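PDB 6C46: dTDP-4-dehydrorhamnose 3,5-epimerase from Elizabethkingia anophelis NUHP1, which probably catalyses epimerisation at C3' and C5' of dTDP-4-dehydro-6-deoxy-D-glucose, giving dTDP-4-dehydro-L-rhamnose on the pathway to dTDP-L-rhamnose. Local coordinates for residues I58-Y63 with S133-F138; K75-K80 with V121-A126; G128-S133 with W165-A170; E151-F156 with Q179-F184. All coordinates share one frame; numbering follows the deposited sequence. Where two conformers were deposited one is given.

Overall arrangement
This cupin-type beta sandwich illustrates how a sheet protein is closed by contacts between residues distant in sequence. From the N terminus, strand 55-62 opens contact 1, which closes only at 133-138. Within that long loop lies contact 2, where 75-80 meets 121-126; strands 80-86 and 118-121 belong to one sheet and 125-131 to the other, so it sits where the chain passes between the two. Contact 3 starts on strand 125-131 and crosses contact 1, with which it shares Ser133; it brings loop 165-170 against the sheet. Contact 4, between 151-156 and 179-184, in turn crosses contact 3 and holds the C-terminal region beside strand 151-153. Contacts 1 and 2 lie on opposite sides of the chain's centre.

Contact 1: I58-Y63 with S133-F138; sequences ISKSSY and SETAVF
Strand residues 58-62 and 135-138 run antiparallel, and their side chains divide between two faces. Lys60, Ser62, Thr135 and Val137 share one. Lys60 sets CG anti to its backbone N (chi1 173°) and stays extended, so its methylenes cross Val137 obliquely, CB lying 3.9 Å from Val137 CG2, before CE passes Thr135 OG1. The other branch of Val137, CG1, is anti to N and meets Ile58 CG2 at 3.7 Å; each methyl thus has its own neighbour. This is an antiparallel beta ladder in a sheet of the cupin sandwich. Ser59 with Phe138 and Ser61 with Ala136 form hydrogen-bonded pairs, alternating with the non-hydrogen-bonded Lys60-Val137 and Ser62-Thr135. Phe138 N donates to Ser59 O at 2.7 Å, nearly along the C=O axis. Strand 55-62 is outermost within its chain, but Ile58, Ser59 and Lys60 pair with a strand of the second subunit, so the sheet continues through the dimer. On the face of Ser59, Ser61, Ala136 and Phe138, Ser59 OG sits between N and C (chi1 66°). One water joins the two hydroxyls, 2.9 Å from Ser59 OG and 2.7 Å from Ser61 OG. Phe138, with CG anti to N (chi1 -176°), leaves CB beside Ser59 OG at 3.7 Å while the ring swings off to stack on Phe129, close to Tyr140, the predicted proton donor.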
loop_
_atom_site.group_PDB
_atom_site.type_symbol
_atom_site.label_atom_id
_atom_site.label_comp_id
_atom_site.label_asym_id
_atom_site.label_seq_id
_atom_site.Cartn_x
_atom_site.Cartn_y
_atom_site.Cartn_z
ATOM N N ILE A 58 1.744 8.708 0.071
ATOM C CA ILE A 58 2.437 8.552 1.344
ATOM C C ILE A 58 2.817 9.928 1.866
ATOM O O ILE A 58 3.331 10.766 1.116
ATOM C CB ILE A 58 3.705 7.681 1.196
ATOM C CG1 ILE A 58 3.347 6.270 0.703
ATOM C CG2 ILE A 58 4.455 7.597 2.521
ATOM C CD1 ILE A 58 2.615 5.423 1.772
ATOM N N SER A 59 2.632 10.144 3.168
ATOM C CA SER A 59 3.213 11.330 3.779
ATOM C C SER A 59 3.800 10.972 5.135
ATOM O O SER A 59 3.338 10.045 5.800
ATOM C CB SER A 59 2.174 12.451 3.916
ATOM O OG SER A 59 1.177 12.069 4.819
ATOM N N LYS A 60 4.845 11.700 5.514
ATOM C CA LYS A 60 5.452 11.621 6.835
ATOM C C LYS A 60 5.404 13.017 7.426
ATOM O O LYS A 60 5.787 13.978 6.749
ATOM C CB LYS A 60 6.895 11.134 6.760
ATOM C CG LYS A 60 7.648 11.190 8.112
ATOM C CD LYS A 60 8.919 10.338 8.089
ATOM C CE LYS A 60 9.746 10.538 9.346
ATOM N NZ LYS A 60 10.999 9.730 9.317
ATOM N N SER A 61 4.928 13.130 8.671
ATOM C CA SER A 61 4.746 14.427 9.322
ATOM C C SER A 61 5.073 14.279 10.796
ATOM O O SER A 61 5.081 13.169 11.340
ATOM C CB SER A 61 3.308 14.960 9.155
ATOM O OG SER A 61 2.805 14.696 7.856
ATOM N N SER A 62 5.335 15.406 11.450
ATOM C CA SER A 62 5.748 15.397 12.844
ATOM C C SER A 62 4.552 15.611 13.768
ATOM O O SER A 62 3.468 16.005 13.333
ATOM C CB SER A 62 6.810 16.467 13.085
ATOM O OG SER A 62 7.881 16.287 12.185
ATOM N N TYR A 63 4.782 15.352 15.066
ATOM C CA TYR A 63 3.755 15.470 16.100
ATOM C C TYR A 63 2.949 16.759 15.963
ATOM O O TYR A 63 3.509 17.853 15.869
ATOM C CB TYR A 63 4.397 15.423 17.504
ATOM C CG TYR A 63 3.390 15.811 18.556
ATOM C CD1 TYR A 63 3.482 17.028 19.242
ATOM C CD2 TYR A 63 2.303 14.989 18.813
ATOM C CE1 TYR A 63 2.513 17.391 20.183
ATOM C CE2 TYR A 63 1.336 15.337 19.737
ATOM C CZ TYR A 63 1.439 16.534 20.420
ATOM O OH TYR A 63 0.456 16.841 21.345
ATOM N N SER A 133 2.028 10.757 17.380
ATOM C CA SER A 133 3.358 10.336 17.803
ATOM C C SER A 133 4.420 11.360 17.401
ATOM O O SER A 133 4.129 12.379 16.777
ATOM C CB SER A 133 3.656 8.962 17.225
ATOM O OG SER A 133 3.264 8.948 15.865
ATOM N N GLU A 134 5.680 11.083 17.747
ATOM C CA GLU A 134 6.745 12.027 17.418
ATOM C C GLU A 134 6.766 12.320 15.918
ATOM O O GLU A 134 6.853 13.479 15.500
ATOM C CB GLU A 134 8.093 11.475 17.895
ATOM C CG GLU A 134 9.228 12.474 17.873
ATOM C CD GLU A 134 10.509 11.941 18.542
ATOM O OE1 GLU A 134 10.469 10.832 19.127
ATOM O OE2 GLU A 134 11.550 12.640 18.485
ATOM N N THR A 135 6.662 11.280 15.096
ATOM C CA THR A 135 6.422 11.397 13.661
ATOM C C THR A 135 5.541 10.227 13.254
ATOM O O THR A 135 5.433 9.234 13.976
ATOM C CB THR A 135 7.709 11.353 12.810
ATOM O OG1 THR A 135 8.289 10.046 12.903
ATOM C CG2 THR A 135 8.735 12.369 13.278
ATOM N N ALA A 136 4.909 10.345 12.086
ATOM C CA ALA A 136 4.078 9.257 11.594
ATOM C C ALA A 136 4.130 9.219 10.077
ATOM O O ALA A 136 4.205 10.262 9.421
ATOM C CB ALA A 136 2.621 9.391 12.037
ATOM N N VAL A 137 4.071 8.008 9.524
ATOM C CA VAL A 137 3.942 7.815 8.083
ATOM C C VAL A 137 2.506 7.383 7.813
ATOM O O VAL A 137 1.992 6.438 8.434
ATOM C CB VAL A 137 4.975 6.812 7.531
ATOM C CG1 VAL A 137 4.744 6.554 6.043
ATOM C CG2 VAL A 137 6.381 7.396 7.678
ATOM N N PHE A 138 1.838 8.133 6.943
ATOM C CA PHE A 138 0.413 7.993 6.671
ATOM C C PHE A 138 0.257 7.520 5.236
ATOM O O PHE A 138 0.894 8.068 4.337
ATOM C CB PHE A 138 -0.300 9.342 6.869
ATOM C CG PHE A 138 -1.810 9.285 6.709
ATOM C CD1 PHE A 138 -2.613 8.759 7.726
ATOM C CD2 PHE A 138 -2.432 9.839 5.585
ATOM C CE1 PHE A 138 -4.010 8.750 7.604
ATOM C CE2 PHE A 138 -3.847 9.829 5.461
ATOM C CZ PHE A 138 -4.621 9.269 6.486
HETATM O O HOH W 1 2.019 12.097 7.639
#

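Contact 2: K75-K80 with V121-A126; sequences KHAQAK and VPRGFA
A type II beta turn from Pro122 to Phe125, ahead of strand 125-131 of the cupin sandwich, is met here by the loop leading into strand 80-86. Gly124 takes the turn's third position with positive phi (89°), a setting that suits glycine. Before the turn, Lys80 and Val121 form an antiparallel hydrogen-bonded pair: Lys80 N donates to Val121 O, and Val121 N returns a nearly straight bond to Lys80 O, each at 2.8 Å. Arg123 carries most of the side-chain contact. With CG anti to its carbonyl carbon and the chain extended from there to NE, it lies along residues 77-79. Arg123 CB packs on Ala77 CB at 3.9 Å, Arg123 CG comes 3.3 Å from Ala79 N, and one face of the guanidinium is set over Ala77 O. That carbonyl is no hydrogen-bond partner of NE, which forms a salt bridge with Asp143, the same carboxylate that takes a bond from Ala79 N. A water bridges Arg123 NH1 to Lys75 O. The side chain of Lys80 lies close to that of His70, the predicted proton acceptor, and Lys80 NZ donates to a water at 2.6 Å that also lies 2.9 Å from Phe125 O.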
loop_
_atom_site.group_PDB
_atom_site.type_symbol
_atom_site.label_atom_id
_atom_site.label_comp_id
_atom_site.label_asym_id
_atom_site.label_seq_id
_atom_site.Cartn_x
_atom_site.Cartn_y
_atom_site.Cartn_z
ATOM N N LYS A 75 -17.662 14.685 -9.749
ATOM C CA LYS A 75 -17.156 13.479 -10.393
ATOM C C LYS A 75 -15.698 13.201 -10.061
ATOM O O LYS A 75 -15.199 12.131 -10.423
ATOM C CB LYS A 75 -17.296 13.589 -11.909
ATOM C CG LYS A 75 -16.405 14.619 -12.541
ATOM C CD LYS A 75 -16.856 14.828 -14.006
ATOM C CE LYS A 75 -15.907 15.693 -14.780
ATOM N NZ LYS A 75 -16.247 15.609 -16.232
ATOM N N HIS A 76 -15.006 14.141 -9.410
ATOM C CA HIS A 76 -13.626 13.943 -8.981
ATOM C C HIS A 76 -13.516 13.425 -7.559
ATOM O O HIS A 76 -12.392 13.182 -7.096
ATOM C CB HIS A 76 -12.857 15.262 -9.129
ATOM C CG HIS A 76 -12.789 15.727 -10.552
ATOM N ND1 HIS A 76 -11.989 15.110 -11.488
ATOM C CD2 HIS A 76 -13.463 16.700 -11.212
ATOM C CE1 HIS A 76 -12.150 15.705 -12.660
ATOM N NE2 HIS A 76 -13.036 16.675 -12.517
ATOM N N ALA A 77 -14.646 13.181 -6.883
ATOM C CA ALA A 77 -14.608 12.737 -5.491
ATOM C C ALA A 77 -13.801 11.448 -5.352
ATOM O O ALA A 77 -13.836 10.575 -6.219
ATOM C CB ALA A 77 -16.032 12.526 -4.944
ATOM N N GLN A 78 -13.050 11.349 -4.260
ATOM C CA GLN A 78 -12.142 10.235 -4.016
ATOM C C GLN A 78 -12.579 9.488 -2.774
ATOM O O GLN A 78 -12.588 10.076 -1.690
ATOM C CB GLN A 78 -10.719 10.724 -3.798
ATOM C CG GLN A 78 -10.083 11.413 -4.997
ATOM C CD GLN A 78 -8.767 12.067 -4.648
ATOM O OE1 GLN A 78 -8.687 12.856 -3.706
ATOM N NE2 GLN A 78 -7.726 11.780 -5.438
ATOM N N ALA A 79 -12.917 8.200 -2.922
ATOM C CA ALA A 79 -12.933 7.328 -1.756
ATOM C C ALA A 79 -11.496 7.072 -1.328
ATOM O O ALA A 79 -10.601 6.988 -2.174
ATOM C CB ALA A 79 -13.643 5.999 -2.067
ATOM N N LYS A 80 -11.271 6.968 -0.007
ATOM C CA LYS A 80 -9.933 6.850 0.560
ATOM C C LYS A 80 -9.868 5.650 1.491
ATOM O O LYS A 80 -10.756 5.464 2.325
ATOM C CB LYS A 80 -9.539 8.127 1.312
ATOM C CG LYS A 80 -9.451 9.353 0.382
ATOM C CD LYS A 80 -9.474 10.686 1.141
ATOM C CE LYS A 80 -9.508 11.882 0.169
ATOM N NZ LYS A 80 -9.856 13.196 0.868
ATOM N N VAL A 121 -13.104 5.547 3.784
ATOM C CA VAL A 121 -13.830 6.812 3.759
ATOM C C VAL A 121 -14.473 6.939 2.375
ATOM O O VAL A 121 -13.754 7.134 1.375
ATOM C CB VAL A 121 -12.887 7.999 4.018
ATOM C CG1 VAL A 121 -13.673 9.282 4.077
ATOM C CG2 VAL A 121 -12.070 7.804 5.309
ATOM N N PRO A 122 -15.788 6.839 2.258
ATOM C CA PRO A 122 -16.431 6.856 0.929
ATOM C C PRO A 122 -16.274 8.195 0.217
ATOM O O PRO A 122 -15.981 9.223 0.824
ATOM C CB PRO A 122 -17.918 6.607 1.245
ATOM C CG PRO A 122 -17.931 6.014 2.670
ATOM C CD PRO A 122 -16.744 6.611 3.366
ATOM N N ARG A 123 -16.528 8.180 -1.099
ATOM C CA ARG A 123 -16.767 9.414 -1.825
ATOM C C ARG A 123 -17.909 10.188 -1.173
ATOM O O ARG A 123 -18.881 9.590 -0.709
ATOM C CB ARG A 123 -17.143 9.125 -3.275
ATOM C CG ARG A 123 -16.002 8.479 -4.097
ATOM C CD ARG A 123 -16.364 8.404 -5.577
ATOM N NE ARG A 123 -15.278 7.761 -6.330
ATOM C CZ ARG A 123 -15.227 7.729 -7.653
ATOM N NH1 ARG A 123 -16.201 8.313 -8.357
ATOM N NH2 ARG A 123 -14.204 7.124 -8.272
ATOM N N GLY A 124 -17.801 11.522 -1.188
ATOM C CA GLY A 124 -18.779 12.410 -0.569
ATOM C C GLY A 124 -18.484 12.730 0.885
ATOM O O GLY A 124 -19.296 13.396 1.546
ATOM N N PHE A 125 -17.374 12.245 1.412
ATOM C CA PHE A 125 -16.928 12.537 2.762
ATOM C C PHE A 125 -15.787 13.529 2.698
ATOM O O PHE A 125 -15.104 13.642 1.678
ATOM C CB PHE A 125 -16.412 11.272 3.472
ATOM C CG PHE A 125 -17.501 10.361 3.999
ATOM C CD1 PHE A 125 -18.458 9.820 3.145
ATOM C CD2 PHE A 125 -17.550 10.043 5.353
ATOM C CE1 PHE A 125 -19.466 8.957 3.642
ATOM C CE2 PHE A 125 -18.543 9.182 5.857
ATOM C CZ PHE A 125 -19.516 8.660 4.994
ATOM N N ALA A 126 -15.571 14.239 3.800
ATOM C CA ALA A 126 -14.321 14.956 4.002
ATOM C C ALA A 126 -13.462 14.166 4.969
ATOM O O ALA A 126 -13.970 13.396 5.786
ATOM C CB ALA A 126 -14.544 16.375 4.537
HETATM O O HOH W 2 -16.119 9.771 -11.274
HETATM O O HOH W 3 -13.122 10.154 0.854
HETATM O O HOH W 4 -12.387 12.741 1.258
#

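Contact 3: G128-S133 with W165-A170; sequences GFVVLS and WKIPEA
The indole of Trp165 meets strand 125-131 with an edge and not a face. Gly128 C lies in the ring plane, 3.9 Å from Trp165 CH2, and Phe129 CA stands 3.8 Å from Trp165 CZ3, also near that plane. Since Gly128 has no side chain, the six-membered ring can come directly up to the backbone. Further along the same edge, Val130 CG1 sits 4.0 Å from Trp165 CE3, the side chains running antiparallel past one another. Val130 holds CG1 between N and C (chi1 61°), which leaves CG2 anti to N and aimed tip to tip at Ile167 CD1, 3.6 Å away. Ile167 likewise places CG1 between N and C, and its CG2 receives Leu132 CD2 at 3.5 Å in an oblique crossing. No hydrogen bond links the segments, so the loop is held to 128-133 by apolar packing. Ile167 N bonds to Trp165 O at 2.8 Å, closing a gamma turn about Lys166 that sends both side chains to the strand. In the cupin sandwich this loop packs outside the sheet that holds strand 125-131: Trp165 touches Leu66 and Leu69 of strand 66-72 and Val92 of strand 88-95, and stands edge-to-face with Phe156, beyond strand 151-153.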
loop_
_atom_site.group_PDB
_atom_site.type_symbol
_atom_site.label_atom_id
_atom_site.label_comp_id
_atom_site.label_asym_id
_atom_site.label_seq_id
_atom_site.Cartn_x
_atom_site.Cartn_y
_atom_site.Cartn_z
ATOM N N GLY A 128 -9.554 14.005 7.329
ATOM C CA GLY A 128 -8.357 14.655 7.846
ATOM C C GLY A 128 -7.725 13.807 8.925
ATOM O O GLY A 128 -8.298 12.811 9.362
ATOM N N PHE A 129 -6.531 14.216 9.365
ATOM C CA PHE A 129 -5.890 13.479 10.446
ATOM C C PHE A 129 -4.903 14.362 11.186
ATOM O O PHE A 129 -4.448 15.384 10.668
ATOM C CB PHE A 129 -5.190 12.222 9.935
ATOM C CG PHE A 129 -3.909 12.481 9.192
ATOM C CD1 PHE A 129 -2.689 12.372 9.839
ATOM C CD2 PHE A 129 -3.921 12.779 7.838
ATOM C CE1 PHE A 129 -1.495 12.579 9.149
ATOM C CE2 PHE A 129 -2.735 12.986 7.140
ATOM C CZ PHE A 129 -1.519 12.888 7.796
ATOM N N VAL A 130 -4.562 13.944 12.414
ATOM C CA VAL A 130 -3.552 14.634 13.214
ATOM C C VAL A 130 -2.523 13.614 13.680
ATOM O O VAL A 130 -2.863 12.459 13.956
ATOM C CB VAL A 130 -4.178 15.355 14.428
ATOM C CG1 VAL A 130 -4.864 14.336 15.322
ATOM C CG2 VAL A 130 -3.110 16.136 15.214
ATOM N N VAL A 131 -1.256 14.021 13.721
ATOM C CA VAL A 131 -0.188 13.106 14.112
ATOM C C VAL A 131 -0.117 13.080 15.629
ATOM O O VAL A 131 0.052 14.123 16.264
ATOM C CB VAL A 131 1.158 13.526 13.502
ATOM C CG1 VAL A 131 2.265 12.660 14.062
ATOM C CG2 VAL A 131 1.101 13.426 11.950
ATOM N N LEU A 132 -0.235 11.892 16.211
ATOM C CA LEU A 132 -0.185 11.749 17.665
ATOM C C LEU A 132 1.200 11.419 18.189
ATOM O O LEU A 132 1.501 11.711 19.357
ATOM C CB LEU A 132 -1.140 10.640 18.105
ATOM C CG LEU A 132 -2.580 10.809 17.652
ATOM C CD1 LEU A 132 -3.359 9.561 18.032
ATOM C CD2 LEU A 132 -3.171 12.054 18.310
ATOM N N SER A 133 2.028 10.757 17.380
ATOM C CA SER A 133 3.358 10.336 17.803
ATOM C C SER A 133 4.420 11.360 17.401
ATOM O O SER A 133 4.129 12.379 16.777
ATOM C CB SER A 133 3.656 8.962 17.225
ATOM O OG SER A 133 3.264 8.948 15.865
ATOM N N TRP A 165 -10.110 16.650 18.229
ATOM C CA TRP A 165 -8.845 16.316 17.590
ATOM C C TRP A 165 -7.804 15.823 18.591
ATOM O O TRP A 165 -6.627 15.727 18.244
ATOM C CB TRP A 165 -8.323 17.514 16.790
ATOM C CG TRP A 165 -9.134 17.753 15.543
ATOM C CD1 TRP A 165 -10.143 18.665 15.377
ATOM C CD2 TRP A 165 -9.027 17.045 14.298
ATOM N NE1 TRP A 165 -10.653 18.570 14.099
ATOM C CE2 TRP A 165 -9.983 17.590 13.425
ATOM C CE3 TRP A 165 -8.192 16.016 13.831
ATOM C CZ2 TRP A 165 -10.141 17.133 12.108
ATOM C CZ3 TRP A 165 -8.355 15.558 12.529
ATOM C CH2 TRP A 165 -9.320 16.119 11.686
ATOM N N LYS A 166 -8.220 15.543 19.830
ATOM C CA LYS A 166 -7.475 14.778 20.834
ATOM C C LYS A 166 -6.302 15.495 21.497
ATOM O O LYS A 166 -6.147 15.412 22.717
ATOM C CB LYS A 166 -6.958 13.456 20.235
ATOM C CG LYS A 166 -8.051 12.598 19.596
ATOM C CD LYS A 166 -9.217 12.376 20.536
ATOM C CE LYS A 166 -9.193 11.018 21.180
ATOM N NZ LYS A 166 -10.519 10.737 21.801
ATOM N N ILE A 167 -5.458 16.180 20.738
ATOM C CA ILE A 167 -4.255 16.762 21.335
ATOM C C ILE A 167 -4.546 18.200 21.737
ATOM O O ILE A 167 -5.570 18.758 21.310
ATOM C CB ILE A 167 -3.064 16.666 20.369
ATOM C CG1 ILE A 167 -3.265 17.620 19.192
ATOM C CG2 ILE A 167 -2.878 15.180 19.917
ATOM C CD1 ILE A 167 -2.052 17.750 18.265
ATOM N N PRO A 168 -3.708 18.824 22.569
ATOM C CA PRO A 168 -3.953 20.221 22.945
ATOM C C PRO A 168 -3.940 21.112 21.718
ATOM O O PRO A 168 -3.151 20.910 20.791
ATOM C CB PRO A 168 -2.787 20.546 23.888
ATOM C CG PRO A 168 -2.346 19.224 24.413
ATOM C CD PRO A 168 -2.553 18.259 23.291
ATOM N N GLU A 169 -4.836 22.100 21.717
ATOM C CA GLU A 169 -4.946 22.997 20.568
ATOM C C GLU A 169 -3.645 23.742 20.298
ATOM O O GLU A 169 -3.304 23.991 19.137
ATOM C CB GLU A 169 -6.104 23.977 20.778
ATOM C CG GLU A 169 -7.466 23.309 20.753
ATOM C CD GLU A 169 -8.605 24.283 20.991
ATOM O OE1 GLU A 169 -8.338 25.461 21.315
ATOM O OE2 GLU A 169 -9.769 23.866 20.848
ATOM N N ALA A 170 -2.905 24.103 21.350
ATOM C CA ALA A 170 -1.628 24.787 21.166
ATOM C C ALA A 170 -0.603 23.918 20.445
ATOM O O ALA A 170 0.388 24.451 19.922
ATOM C CB ALA A 170 -1.069 25.235 22.515
#

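Contact 4: E151-F156 with Q179-F184; sequences EGSVKF and QNAPAF
Ser153, Val154 and the backbone and methylenes of Lys155 make the close part of this contact, where the chain leaving strand 151-153 runs against the segment 179-184, which starts on the last residue of helix 176-179 and runs on irregularly. Ser153 OG, set between N and C (chi1 63°), presses against Pro182 CD at 3.3 Å and Ala181 CB at 3.6 Å, and finds its polar partner in Asn188. On the buried side, Val154 sets CG1 anti to N, so that it lies beside Phe184 CB at 3.8 Å, the two side chains pointing the same way; the phenyl ring itself turns off to Leu96. Between these two patches Lys155 N donates to Pro182 O at 2.9 Å, from above the carbonyl plane and therefore off the lone pairs. Lys155 starts out with CG anti to N but bends at chi2 (59°) and again at chi4 (-65°), folding its methylenes over Ala181 O, which is 3.4 Å from Lys155 CB. The outer side is looser. There Lys155 NZ reaches Gln179 O in a weak bond of 3.2 Å, and Gln179 is exposed, its amide turned away to Leu174 O. Beyond Pro182, a water donates to both Ser153 O and Ala183 O, filling in where the two backbones do not bond directly. The contact thus attaches the C-terminal region to the last strand of a cupin sheet, a short way from His70, the predicted proton acceptor. Backbone carbonyls supply its acceptors, and the lysine amine may be mildly favoured by the carbonyls that end this short helix.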
loop_
_atom_site.group_PDB
_atom_site.type_symbol
_atom_site.label_atom_id
_atom_site.label_comp_id
_atom_site.label_asym_id
_atom_site.label_seq_id
_atom_site.Cartn_x
_atom_site.Cartn_y
_atom_site.Cartn_z
ATOM N N GLU A 151 -11.064 20.738 -5.705
ATOM C CA GLU A 151 -10.866 20.575 -4.269
ATOM C C GLU A 151 -11.916 21.329 -3.462
ATOM O O GLU A 151 -12.300 22.449 -3.797
ATOM C CB GLU A 151 -9.454 21.023 -3.886
ATOM C CG GLU A 151 -8.422 20.000 -4.346
ATOM C CD GLU A 151 -6.966 20.377 -3.994
ATOM O OE1 GLU A 151 -6.703 21.542 -3.655
ATOM O OE2 GLU A 151 -6.089 19.494 -4.069
ATOM N N GLY A 152 -12.413 20.677 -2.407
ATOM C CA GLY A 152 -13.267 21.312 -1.429
ATOM C C GLY A 152 -12.635 21.147 -0.055
ATOM O O GLY A 152 -11.615 20.459 0.096
ATOM N N SER A 153 -13.249 21.779 0.948
ATOM C CA SER A 153 -12.653 21.734 2.280
ATOM C C SER A 153 -13.676 22.163 3.317
ATOM O O SER A 153 -14.641 22.864 3.011
ATOM C CB SER A 153 -11.420 22.636 2.386
ATOM O OG SER A 153 -11.795 23.981 2.185
ATOM N N VAL A 154 -13.445 21.725 4.551
ATOM C CA VAL A 154 -14.235 22.144 5.706
ATOM C C VAL A 154 -13.257 22.477 6.822
ATOM O O VAL A 154 -12.336 21.698 7.090
ATOM C CB VAL A 154 -15.215 21.037 6.161
ATOM C CG1 VAL A 154 -15.972 21.478 7.406
ATOM C CG2 VAL A 154 -16.183 20.695 5.047
ATOM N N LYS A 155 -13.427 23.644 7.443
ATOM C CA LYS A 155 -12.574 24.037 8.565
ATOM C C LYS A 155 -12.534 22.945 9.643
ATOM O O LYS A 155 -13.575 22.510 10.141
ATOM C CB LYS A 155 -13.107 25.353 9.149
ATOM C CG LYS A 155 -12.248 25.960 10.268
ATOM C CD LYS A 155 -10.848 26.250 9.761
ATOM C CE LYS A 155 -10.021 27.031 10.777
ATOM N NZ LYS A 155 -10.534 28.388 11.039
ATOM N N PHE A 156 -11.323 22.504 10.003
ATOM C CA PHE A 156 -11.177 21.325 10.864
ATOM C C PHE A 156 -11.856 21.512 12.224
ATOM O O PHE A 156 -12.421 20.555 12.776
ATOM C CB PHE A 156 -9.689 21.003 11.059
ATOM C CG PHE A 156 -8.984 21.946 12.001
ATOM C CD1 PHE A 156 -8.662 23.248 11.607
ATOM C CD2 PHE A 156 -8.629 21.529 13.287
ATOM C CE1 PHE A 156 -8.021 24.130 12.495
ATOM C CE2 PHE A 156 -7.980 22.400 14.179
ATOM C CZ PHE A 156 -7.673 23.710 13.779
ATOM N N GLN A 179 -5.882 26.590 7.862
ATOM C CA GLN A 179 -6.300 27.625 8.810
ATOM C C GLN A 179 -7.439 28.479 8.261
ATOM O O GLN A 179 -8.194 29.071 9.035
ATOM C CB GLN A 179 -5.134 28.566 9.158
ATOM C CG GLN A 179 -3.955 27.906 9.845
ATOM C CD GLN A 179 -2.871 28.898 10.247
ATOM O OE1 GLN A 179 -3.082 30.115 10.224
ATOM N NE2 GLN A 179 -1.665 28.381 10.492
ATOM N N ASN A 180 -7.580 28.568 6.945
ATOM C CA ASN A 180 -8.553 29.469 6.347
ATOM C C ASN A 180 -9.662 28.737 5.606
ATOM O O ASN A 180 -10.391 29.371 4.833
ATOM C CB ASN A 180 -7.838 30.445 5.410
ATOM C CG ASN A 180 -6.877 31.367 6.150
ATOM O OD1 ASN A 180 -7.293 32.240 6.907
ATOM N ND2 ASN A 180 -5.589 31.133 5.975
ATOM N N ALA A 181 -9.793 27.422 5.801
ATOM C CA ALA A 181 -10.827 26.670 5.107
ATOM C C ALA A 181 -12.212 27.172 5.511
ATOM O O ALA A 181 -12.431 27.534 6.675
ATOM C CB ALA A 181 -10.703 25.165 5.400
ATOM N N PRO A 182 -13.173 27.182 4.593
ATOM C CA PRO A 182 -14.513 27.684 4.917
ATOM C C PRO A 182 -15.251 26.783 5.905
ATOM O O PRO A 182 -15.036 25.573 5.980
ATOM C CB PRO A 182 -15.231 27.703 3.559
ATOM C CG PRO A 182 -14.143 27.571 2.521
ATOM C CD PRO A 182 -13.024 26.825 3.171
ATOM N N ALA A 183 -16.183 27.399 6.635
ATOM C CA ALA A 183 -16.987 26.673 7.615
ATOM C C ALA A 183 -17.845 25.603 6.941
ATOM O O ALA A 183 -18.137 25.653 5.738
ATOM C CB ALA A 183 -17.894 27.655 8.387
ATOM N N PHE A 184 -18.258 24.620 7.746
ATOM C CA PHE A 184 -19.155 23.568 7.265
ATOM C C PHE A 184 -20.424 24.158 6.656
ATOM O O PHE A 184 -20.867 23.729 5.587
ATOM C CB PHE A 184 -19.462 22.613 8.436
ATOM C CG PHE A 184 -20.652 21.711 8.230
ATOM C CD1 PHE A 184 -20.612 20.638 7.370
ATOM C CD2 PHE A 184 -21.828 21.951 8.937
ATOM C CE1 PHE A 184 -21.743 19.798 7.213
ATOM C CE2 PHE A 184 -22.942 21.134 8.793
ATOM C CZ PHE A 184 -22.901 20.057 7.932
HETATM O O HOH W 5 -17.273 23.914 3.652
#